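Putative aminooxidase (Propionibacterium acnes, PDB 2BA9) isomerises polyunsaturated fatty acid to conjugated linoleic acid and binds FAD within a fold related to the flavin-containing amine oxidases. Local coordinates at residues H278-D284 with E365-F371; G169-N175 with L330-D335. All coordinates share one frame; numbering follows the deposited sequence.

Interaction 1: H278-D284 with E365-F371; sequences HQQYMVD and EQTWYYF. With FAD (flavin-adenine dinucleotide), chain D.
Tyr370 and Tyr281 pack side by side, pointing the same way, from diagonally placed positions on two antiparallel strands, 278-284 and 365-371. Following Tyr370 outward, CB lies 3.3 Å from the carbonyl O of Gln279, and CG comes next to CB of Tyr281. The ring then takes CD2 of Tyr281 over the centre of one face, 3.6 Å from Tyr370 CZ, with the ring planes 45° apart, an oblique pairing. At its edge, CE1 meets FAD C9 at 3.3 Å, close to the tyrosine plane. The hydroxyl reaches the ring junction of the isoalloxazine and hydrogen-bonds to the backbone O of Phe168. With CG anti to the backbone N (chi1 -158°), the ring is carried off the sheet to the flavin.

Trp368 joins the same face: FAD C8M sits 3.3 Å from its CD1, over one face of the indole, while CG of Gln366 lies above the opposite one. Val283 CG2 touches the indole edge and FAD C7M, so the two ring methyls of the flavin rest on side chains from both strands.

The face with Gln280, Met282 and Thr367 differs. Met282 SD lies 3.5 Å from Thr367 OG1, and Asp284 OD1 is only 2.6 Å from Glu365 OE2, a spacing suggesting that one acid holds a proton. Glu365 also has a salt bridge to Arg345. At the far end, the His278 and Tyr369 rings form an offset stack, planes at 27°.

Backbone bonds fix the register; Trp368 N to Tyr281 O is nearly straight. Strand 359-373 is one of the two edge strands of the mixed sheet, strand 325-330 flanks 277-288 on its other side, and helix 341-355 covers Met282 and Asp284.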
loop_
_atom_site.group_PDB
_atom_site.type_symbol
_atom_site.label_atom_id
_atom_site.label_comp_id
_atom_site.label_asym_id
_atom_site.label_seq_id
_atom_site.Cartn_x
_atom_site.Cartn_y
_atom_site.Cartn_z
ATOM N N HIS A 278 5.710 -9.649 -4.716
ATOM C CA HIS A 278 5.564 -8.656 -3.658
ATOM C C HIS A 278 6.906 -8.026 -3.298
ATOM O O HIS A 278 7.983 -8.512 -3.698
ATOM C CB HIS A 278 4.887 -9.271 -2.422
ATOM C CG HIS A 278 5.775 -10.169 -1.617
ATOM N ND1 HIS A 278 5.976 -11.494 -1.933
ATOM C CD2 HIS A 278 6.503 -9.936 -0.500
ATOM C CE1 HIS A 278 6.799 -12.035 -1.052
ATOM N NE2 HIS A 278 7.126 -11.113 -0.165
ATOM N N GLN A 279 6.818 -6.923 -2.566
ATOM C CA GLN A 279 7.978 -6.189 -2.110
ATOM C C GLN A 279 8.279 -6.549 -0.668
ATOM O O GLN A 279 7.377 -6.706 0.163
ATOM C CB GLN A 279 7.751 -4.678 -2.224
ATOM C CG GLN A 279 7.389 -4.220 -3.614
ATOM C CD GLN A 279 8.533 -4.366 -4.581
ATOM O OE1 GLN A 279 8.626 -5.356 -5.310
ATOM N NE2 GLN A 279 9.415 -3.376 -4.603
ATOM N N GLN A 280 9.568 -6.682 -0.384
ATOM C CA GLN A 280 10.059 -6.831 0.981
ATOM C C GLN A 280 10.521 -5.462 1.532
ATOM O O GLN A 280 11.698 -5.082 1.386
ATOM C CB GLN A 280 11.199 -7.849 0.993
ATOM C CG GLN A 280 10.793 -9.264 0.566
ATOM C CD GLN A 280 11.963 -10.230 0.594
ATOM O OE1 GLN A 280 12.703 -10.310 1.583
ATOM N NE2 GLN A 280 12.141 -10.973 -0.488
ATOM N N TYR A 281 9.593 -4.759 2.190
ATOM C CA TYR A 281 9.784 -3.374 2.662
ATOM C C TYR A 281 9.998 -3.336 4.174
ATOM O O TYR A 281 9.100 -3.714 4.947
ATOM C CB TYR A 281 8.534 -2.561 2.294
ATOM C CG TYR A 281 8.602 -1.047 2.396
ATOM C CD1 TYR A 281 9.788 -0.347 2.153
ATOM C CD2 TYR A 281 7.442 -0.308 2.655
ATOM C CE1 TYR A 281 9.824 1.058 2.206
ATOM C CE2 TYR A 281 7.463 1.075 2.713
ATOM C CZ TYR A 281 8.662 1.764 2.488
ATOM O OH TYR A 281 8.685 3.148 2.514
ATOM N N MET A 282 11.190 -2.893 4.594
ATOM C CA MET A 282 11.606 -2.993 5.993
ATOM C C MET A 282 11.648 -1.643 6.678
ATOM O O MET A 282 12.279 -0.696 6.211
ATOM C CB MET A 282 12.971 -3.669 6.114
ATOM C CG MET A 282 13.408 -3.904 7.548
ATOM S SD MET A 282 14.700 -5.152 7.717
ATOM C CE MET A 282 16.151 -4.130 7.917
ATOM N N VAL A 283 10.971 -1.582 7.811
ATOM C CA VAL A 283 10.911 -0.388 8.634
ATOM C C VAL A 283 11.633 -0.703 9.928
ATOM O O VAL A 283 11.464 -1.779 10.493
ATOM C CB VAL A 283 9.462 0.010 8.941
ATOM C CG1 VAL A 283 9.405 1.307 9.762
ATOM C CG2 VAL A 283 8.667 0.130 7.643
ATOM N N ASP A 284 12.456 0.240 10.373
ATOM C CA ASP A 284 13.106 0.159 11.662
ATOM C C ASP A 284 12.747 1.409 12.431
ATOM O O ASP A 284 12.920 2.518 11.919
ATOM C CB ASP A 284 14.623 0.081 11.502
ATOM C CG ASP A 284 15.088 -1.249 11.000
ATOM O OD1 ASP A 284 15.616 -2.017 11.825
ATOM O OD2 ASP A 284 14.958 -1.518 9.787
ATOM N N GLU A 365 11.501 -3.619 14.516
ATOM C CA GLU A 365 11.762 -3.858 13.105
ATOM C C GLU A 365 10.684 -4.726 12.508
ATOM O O GLU A 365 10.254 -5.710 13.126
ATOM C CB GLU A 365 13.095 -4.561 12.908
ATOM C CG GLU A 365 13.543 -4.559 11.474
ATOM C CD GLU A 365 14.854 -5.233 11.299
ATOM O OE1 GLU A 365 14.854 -6.483 11.256
ATOM O OE2 GLU A 365 15.885 -4.519 11.235
ATOM N N GLN A 366 10.269 -4.366 11.296
ATOM C CA GLN A 366 9.283 -5.140 10.551
ATOM C C GLN A 366 9.634 -5.166 9.082
ATOM O O GLN A 366 9.817 -4.104 8.495
ATOM C CB GLN A 366 7.902 -4.495 10.700
ATOM C CG GLN A 366 6.786 -5.259 10.013
ATOM C CD GLN A 366 6.400 -6.497 10.737
ATOM O OE1 GLN A 366 6.026 -6.451 11.910
ATOM N NE2 GLN A 366 6.464 -7.624 10.047
ATOM N N THR A 367 9.723 -6.361 8.492
ATOM C CA THR A 367 9.652 -6.490 7.021
ATOM C C THR A 367 8.211 -6.851 6.645
ATOM O O THR A 367 7.662 -7.870 7.069
ATOM C CB THR A 367 10.652 -7.501 6.429
ATOM O OG1 THR A 367 11.989 -7.106 6.765
ATOM C CG2 THR A 367 10.529 -7.550 4.906
ATOM N N TRP A 368 7.596 -5.992 5.855
ATOM C CA TRP A 368 6.183 -6.128 5.525
ATOM C C TRP A 368 5.995 -6.855 4.197
ATOM O O TRP A 368 6.796 -6.696 3.277
ATOM C CB TRP A 368 5.565 -4.751 5.366
ATOM C CG TRP A 368 5.508 -3.901 6.571
ATOM C CD1 TRP A 368 6.290 -2.821 6.845
ATOM C CD2 TRP A 368 4.579 -4.010 7.656
ATOM N NE1 TRP A 368 5.909 -2.253 8.028
ATOM C CE2 TRP A 368 4.860 -2.963 8.549
ATOM C CE3 TRP A 368 3.532 -4.890 7.952
ATOM C CZ2 TRP A 368 4.131 -2.766 9.725
ATOM C CZ3 TRP A 368 2.810 -4.697 9.127
ATOM C CH2 TRP A 368 3.116 -3.644 9.997
ATOM N N TYR A 369 4.926 -7.640 4.101
ATOM C CA TYR A 369 4.437 -8.134 2.818
ATOM C C TYR A 369 3.776 -6.927 2.179
ATOM O O TYR A 369 2.737 -6.423 2.652
ATOM C CB TYR A 369 3.438 -9.264 2.998
ATOM C CG TYR A 369 2.789 -9.739 1.724
ATOM C CD1 TYR A 369 3.331 -10.787 0.985
ATOM C CD2 TYR A 369 1.609 -9.155 1.262
ATOM C CE1 TYR A 369 2.703 -11.245 -0.185
ATOM C CE2 TYR A 369 0.990 -9.597 0.100
ATOM C CZ TYR A 369 1.544 -10.628 -0.616
ATOM O OH TYR A 369 0.919 -11.052 -1.760
ATOM N N TYR A 370 4.401 -6.456 1.110
ATOM C CA TYR A 370 4.128 -5.137 0.599
ATOM C C TYR A 370 3.894 -5.192 -0.894
ATOM O O TYR A 370 4.488 -6.010 -1.606
ATOM C CB TYR A 370 5.312 -4.219 0.905
ATOM C CG TYR A 370 4.960 -2.747 0.911
ATOM C CD1 TYR A 370 4.157 -2.216 1.907
ATOM C CD2 TYR A 370 5.437 -1.891 -0.072
ATOM C CE1 TYR A 370 3.823 -0.871 1.921
ATOM C CE2 TYR A 370 5.110 -0.534 -0.065
ATOM C CZ TYR A 370 4.301 -0.036 0.944
ATOM O OH TYR A 370 3.973 1.282 0.976
ATOM N N PHE A 371 3.017 -4.304 -1.337
ATOM C CA PHE A 371 2.718 -4.075 -2.741
ATOM C C PHE A 371 2.655 -5.327 -3.604
ATOM O O PHE A 371 3.497 -5.508 -4.481
ATOM C CB PHE A 371 3.717 -3.061 -3.336
ATOM C CG PHE A 371 3.402 -2.657 -4.765
ATOM C CD1 PHE A 371 2.083 -2.456 -5.187
ATOM C CD2 PHE A 371 4.419 -2.488 -5.685
ATOM C CE1 PHE A 371 1.786 -2.062 -6.490
ATOM C CE2 PHE A 371 4.133 -2.120 -7.010
ATOM C CZ PHE A 371 2.809 -1.899 -7.407
HETATM P PA FAD D . -3.186 -5.160 4.939
HETATM O O1A FAD D . -3.081 -3.749 5.438
HETATM O O2A FAD D . -1.887 -5.917 4.758
HETATM O O5B FAD D . -4.059 -6.006 5.982
HETATM C C5B FAD D . -4.325 -7.352 5.665
HETATM C C4B FAD D . -4.946 -8.052 6.856
HETATM O O4B FAD D . -5.236 -9.388 6.498
HETATM C C3B FAD D . -4.010 -8.061 8.066
HETATM O O3B FAD D . -4.679 -7.544 9.194
HETATM C C2B FAD D . -3.626 -9.515 8.208
HETATM O O2B FAD D . -3.280 -9.874 9.546
HETATM C C1B FAD D . -4.837 -10.216 7.567
HETATM N N9A FAD D . -4.469 -11.573 7.124
HETATM C C8A FAD D . -3.424 -11.933 6.299
HETATM N N7A FAD D . -3.421 -13.289 6.164
HETATM C C5A FAD D . -4.453 -13.796 6.892
HETATM C C6A FAD D . -4.916 -15.106 7.133
HETATM N N6A FAD D . -4.538 -16.114 6.281
HETATM N N1A FAD D . -6.045 -15.281 7.925
HETATM C C2A FAD D . -6.678 -14.203 8.528
HETATM N N3A FAD D . -6.209 -12.919 8.287
HETATM C C4A FAD D . -5.112 -12.717 7.506
HETATM N N1 FAD D . -0.826 3.586 2.370
HETATM C C2 FAD D . -1.246 4.853 2.019
HETATM O O2 FAD D . -2.384 5.024 1.583
HETATM N N3 FAD D . -0.376 5.920 2.131
HETATM C C4 FAD D . 0.899 5.728 2.621
HETATM O O4 FAD D . 1.649 6.711 2.727
HETATM C C4X FAD D . 1.322 4.447 2.992
HETATM N N5 FAD D . 2.601 4.212 3.466
HETATM C C5X FAD D . 2.972 2.986 3.984
HETATM C C6 FAD D . 4.217 2.818 4.585
HETATM C C7 FAD D . 4.561 1.586 5.137
HETATM C C7M FAD D . 5.905 1.445 5.793
HETATM C C8 FAD D . 3.664 0.522 5.076
HETATM C C8M FAD D . 3.987 -0.823 5.652
HETATM C C9 FAD D . 2.424 0.700 4.468
HETATM C C9A FAD D . 2.065 1.926 3.907
HETATM N N10 FAD D . 0.827 2.122 3.268
HETATM C C10 FAD D . 0.434 3.382 2.878
HETATM C "C1'" FAD D . 0.070 0.972 2.694
HETATM C "C2'" FAD D . -1.165 0.632 3.518
HETATM O "O2'" FAD D . -0.872 0.542 4.908
HETATM C "C3'" FAD D . -1.720 -0.681 2.988
HETATM O "O3'" FAD D . -1.863 -0.594 1.568
HETATM C "C4'" FAD D . -3.045 -1.020 3.652
HETATM O "O4'" FAD D . -2.862 -1.377 5.016
HETATM C "C5'" FAD D . -3.707 -2.140 2.861
HETATM O "O5'" FAD D . -4.764 -2.688 3.596
HETATM P P FAD D . -5.268 -4.197 3.287
HETATM O O1P FAD D . -6.375 -4.592 4.246
HETATM O O2P FAD D . -5.701 -4.250 1.863
HETATM O O3P FAD D . -4.012 -5.158 3.560
HETATM O O HOH W 1 7.858 -9.678 2.722
#

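Interaction 2: G169-N175 with L330-D335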
loop_
_atom_site.group_PDB
_atom_site.type_symbol
_atom_site.label_atom_id
_atom_site.label_comp_id
_atom_site.label_asym_id
_atom_site.label_seq_id
_atom_site.Cartn_x
_atom_site.Cartn_y
_atom_site.Cartn_z
ATOM N N GLY A 169 8.354 2.290 -0.908
ATOM C CA GLY A 169 8.505 0.854 -0.883
ATOM C C GLY A 169 7.823 0.136 -2.014
ATOM O O GLY A 169 7.780 -1.094 -2.039
ATOM N N TYR A 170 7.340 0.907 -2.971
ATOM C CA TYR A 170 6.581 0.368 -4.086
ATOM C C TYR A 170 7.455 -0.178 -5.208
ATOM O O TYR A 170 6.945 -0.736 -6.172
ATOM C CB TYR A 170 5.624 1.436 -4.615
ATOM C CG TYR A 170 4.563 1.841 -3.611
ATOM C CD1 TYR A 170 3.643 0.897 -3.134
ATOM C CD2 TYR A 170 4.463 3.153 -3.147
ATOM C CE1 TYR A 170 2.655 1.242 -2.217
ATOM C CE2 TYR A 170 3.463 3.525 -2.222
ATOM C CZ TYR A 170 2.563 2.551 -1.757
ATOM O OH TYR A 170 1.567 2.870 -0.849
ATOM N N GLY A 171 8.765 -0.038 -5.097
ATOM C CA GLY A 171 9.654 -0.644 -6.077
ATOM C C GLY A 171 10.114 0.334 -7.124
ATOM O O GLY A 171 9.993 1.535 -6.946
ATOM N N HIS A 172 10.630 -0.198 -8.224
ATOM C CA HIS A 172 11.446 0.583 -9.131
ATOM C C HIS A 172 10.831 0.702 -10.524
ATOM O O HIS A 172 10.275 -0.251 -11.048
ATOM C CB HIS A 172 12.866 0.005 -9.174
ATOM C CG HIS A 172 13.580 0.099 -7.860
ATOM N ND1 HIS A 172 13.279 -0.713 -6.792
ATOM C CD2 HIS A 172 14.558 0.931 -7.437
ATOM C CE1 HIS A 172 14.056 -0.397 -5.769
ATOM N NE2 HIS A 172 14.842 0.600 -6.134
ATOM N N PHE A 173 10.957 1.899 -11.097
ATOM C CA PHE A 173 10.343 2.253 -12.374
ATOM C C PHE A 173 10.900 1.488 -13.584
ATOM O O PHE A 173 10.267 1.457 -14.649
ATOM C CB PHE A 173 10.495 3.760 -12.626
ATOM C CG PHE A 173 9.677 4.647 -11.703
ATOM C CD1 PHE A 173 10.043 5.982 -11.528
ATOM C CD2 PHE A 173 8.536 4.182 -11.028
ATOM C CE1 PHE A 173 9.310 6.830 -10.693
ATOM C CE2 PHE A 173 7.795 5.041 -10.195
ATOM C CZ PHE A 173 8.182 6.354 -10.027
ATOM N N ASP A 174 12.075 0.888 -13.434
ATOM C CA ASP A 174 12.639 0.043 -14.489
ATOM C C ASP A 174 11.787 -1.224 -14.759
ATOM O O ASP A 174 11.904 -1.831 -15.819
ATOM C CB ASP A 174 14.088 -0.344 -14.152
ATOM C CG ASP A 174 14.189 -1.220 -12.899
ATOM O OD1 ASP A 174 14.389 -0.652 -11.802
ATOM O OD2 ASP A 174 14.070 -2.463 -13.014
ATOM N N ASN A 175 10.944 -1.611 -13.795
ATOM C CA ASN A 175 10.114 -2.802 -13.928
ATOM C C ASN A 175 8.634 -2.675 -13.507
ATOM O O ASN A 175 7.784 -3.323 -14.095
ATOM C CB ASN A 175 10.770 -3.959 -13.177
ATOM C CG ASN A 175 10.854 -3.714 -11.692
ATOM O OD1 ASN A 175 9.978 -4.125 -10.955
ATOM N ND2 ASN A 175 11.902 -3.042 -11.248
ATOM N N LEU A 330 14.359 -1.112 0.989
ATOM C CA LEU A 330 13.783 -2.228 0.245
ATOM C C LEU A 330 14.798 -3.362 0.089
ATOM O O LEU A 330 15.984 -3.120 -0.158
ATOM C CB LEU A 330 13.308 -1.779 -1.135
ATOM C CG LEU A 330 11.853 -1.351 -1.256
ATOM C CD1 LEU A 330 11.668 -0.735 -2.630
ATOM C CD2 LEU A 330 10.915 -2.531 -1.021
ATOM N N ARG A 331 14.301 -4.587 0.203
ATOM C CA ARG A 331 15.144 -5.776 0.212
ATOM C C ARG A 331 15.150 -6.566 -1.093
ATOM O O ARG A 331 15.933 -7.498 -1.230
ATOM C CB ARG A 331 14.741 -6.704 1.368
ATOM C CG ARG A 331 15.046 -6.092 2.731
ATOM C CD ARG A 331 14.666 -6.968 3.909
ATOM N NE ARG A 331 14.924 -8.381 3.671
ATOM C CZ ARG A 331 14.605 -9.355 4.512
ATOM N NH1 ARG A 331 14.053 -9.079 5.687
ATOM N NH2 ARG A 331 14.868 -10.619 4.184
ATOM N N ASN A 332 14.318 -6.188 -2.053
ATOM C CA ASN A 332 14.187 -6.968 -3.285
ATOM C C ASN A 332 14.079 -6.105 -4.543
ATOM O O ASN A 332 13.665 -4.950 -4.492
ATOM C CB ASN A 332 12.962 -7.869 -3.190
ATOM C CG ASN A 332 11.671 -7.076 -3.271
ATOM O OD1 ASN A 332 11.340 -6.311 -2.354
ATOM N ND2 ASN A 332 10.972 -7.197 -4.391
ATOM N N HIS A 333 14.451 -6.709 -5.672
ATOM C CA HIS A 333 14.298 -6.123 -7.000
ATOM C C HIS A 333 14.450 -7.299 -7.991
ATOM O O HIS A 333 15.223 -8.236 -7.732
ATOM C CB HIS A 333 15.381 -5.052 -7.205
ATOM C CG HIS A 333 15.308 -4.322 -8.511
ATOM N ND1 HIS A 333 15.795 -4.849 -9.686
ATOM C CD2 HIS A 333 14.861 -3.080 -8.815
ATOM C CE1 HIS A 333 15.629 -3.978 -10.662
ATOM N NE2 HIS A 333 15.063 -2.894 -10.162
ATOM N N PRO A 334 13.712 -7.273 -9.113
ATOM C CA PRO A 334 13.834 -8.388 -10.081
ATOM C C PRO A 334 15.251 -8.696 -10.594
ATOM O O PRO A 334 15.542 -9.836 -10.921
ATOM C CB PRO A 334 12.944 -7.940 -11.250
ATOM C CG PRO A 334 11.984 -6.983 -10.646
ATOM C CD PRO A 334 12.732 -6.268 -9.564
ATOM N N ASP A 335 16.104 -7.684 -10.678
ATOM C CA ASP A 335 17.447 -7.835 -11.242
ATOM C C ASP A 335 18.521 -8.288 -10.238
ATOM O O ASP A 335 19.681 -8.552 -10.631
ATOM C CB ASP A 335 17.852 -6.528 -11.933
ATOM C CG ASP A 335 17.053 -6.270 -13.201
ATOM O OD1 ASP A 335 16.248 -7.145 -13.576
ATOM O OD2 ASP A 335 17.219 -5.191 -13.819
HETATM O O HOH W 2 12.086 -3.185 -6.063
HETATM O O HOH W 3 14.803 -4.094 -14.848
#
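His333 and Asp174 meet through a straight hydrogen bond: NE2 of His333 donates to OD1 of Asp174 over 2.9 Å, with 174° at the hydrogen. The carboxylate oxygen uses its syn lone pair and lies in the imidazole plane, so both partners present themselves squarely although the carboxylate and ring planes are not coplanar. His333 also turns an edge toward the face of His172, an offset edge-to-face pair with planes at 72°, in which CD2 of His333 comes to 3.5 Å from ND1 of His172.

Around this centre, further contacts set the orientation of each group. Asn175 ND2 donates to Asp174 OD2 from above the carboxylate plane, while the amide oxygen OD1 of Asn175 rests 3.5 Å from CG of Pro334. The other ring nitrogen of His333, ND1, accepts from the backbone N of Asp335 at 3.0 Å; with NE2 also engaged, the bonds at both nitrogens oppose rotation of the ring. For His333, chi1 of -178° sets CG opposite the backbone N and extends the ring toward 169-175. One water joins Asp174 OD2 to Asp335 OD2 and donates to each, which probably eases the proximity of two acids. A second links His172 ND1 to the carbonyl O of Asn332, 2.8 Å from each.

Toward the interior, Leu330 methyls make van der Waals contacts with the glycine backbone: CD2 lies 3.6 Å from the carbonyl O of Gly169, and CD1 approaches Gly171 N. Gly171 carries the chain out of helix 166-170 with positive phi. Pro304 touches His172, Asp174 and His333. The result is a loop-to-loop junction centred on a His-carboxylate hydrogen bond, joining the exit of helix 166-170 to the connection between strand 325-330 and helix 341-355.

Overall arrangement
Interactions 1 and 2 adjoin, their centres about 12 Å apart, and their segments alternate along the chain. Both are partly buried, but interaction 1 lies nearer the centre of the chain and has regular backbone pairing, with aromatic side chains on FAD; interaction 2 joins loops through side-chain polarity and water, and reaches exposed residues at Pro334 and Asp335. The sheet connects them: strand 277-288 supplies 278-284, and the adjacent strand 325-330 runs into 330-335. Gln280 N lies 2.7 Å from Asn332 OD1, a probable hydrogen bond, while Phe371 packs against the backbone of Tyr170, whose side chain also touches the flavin.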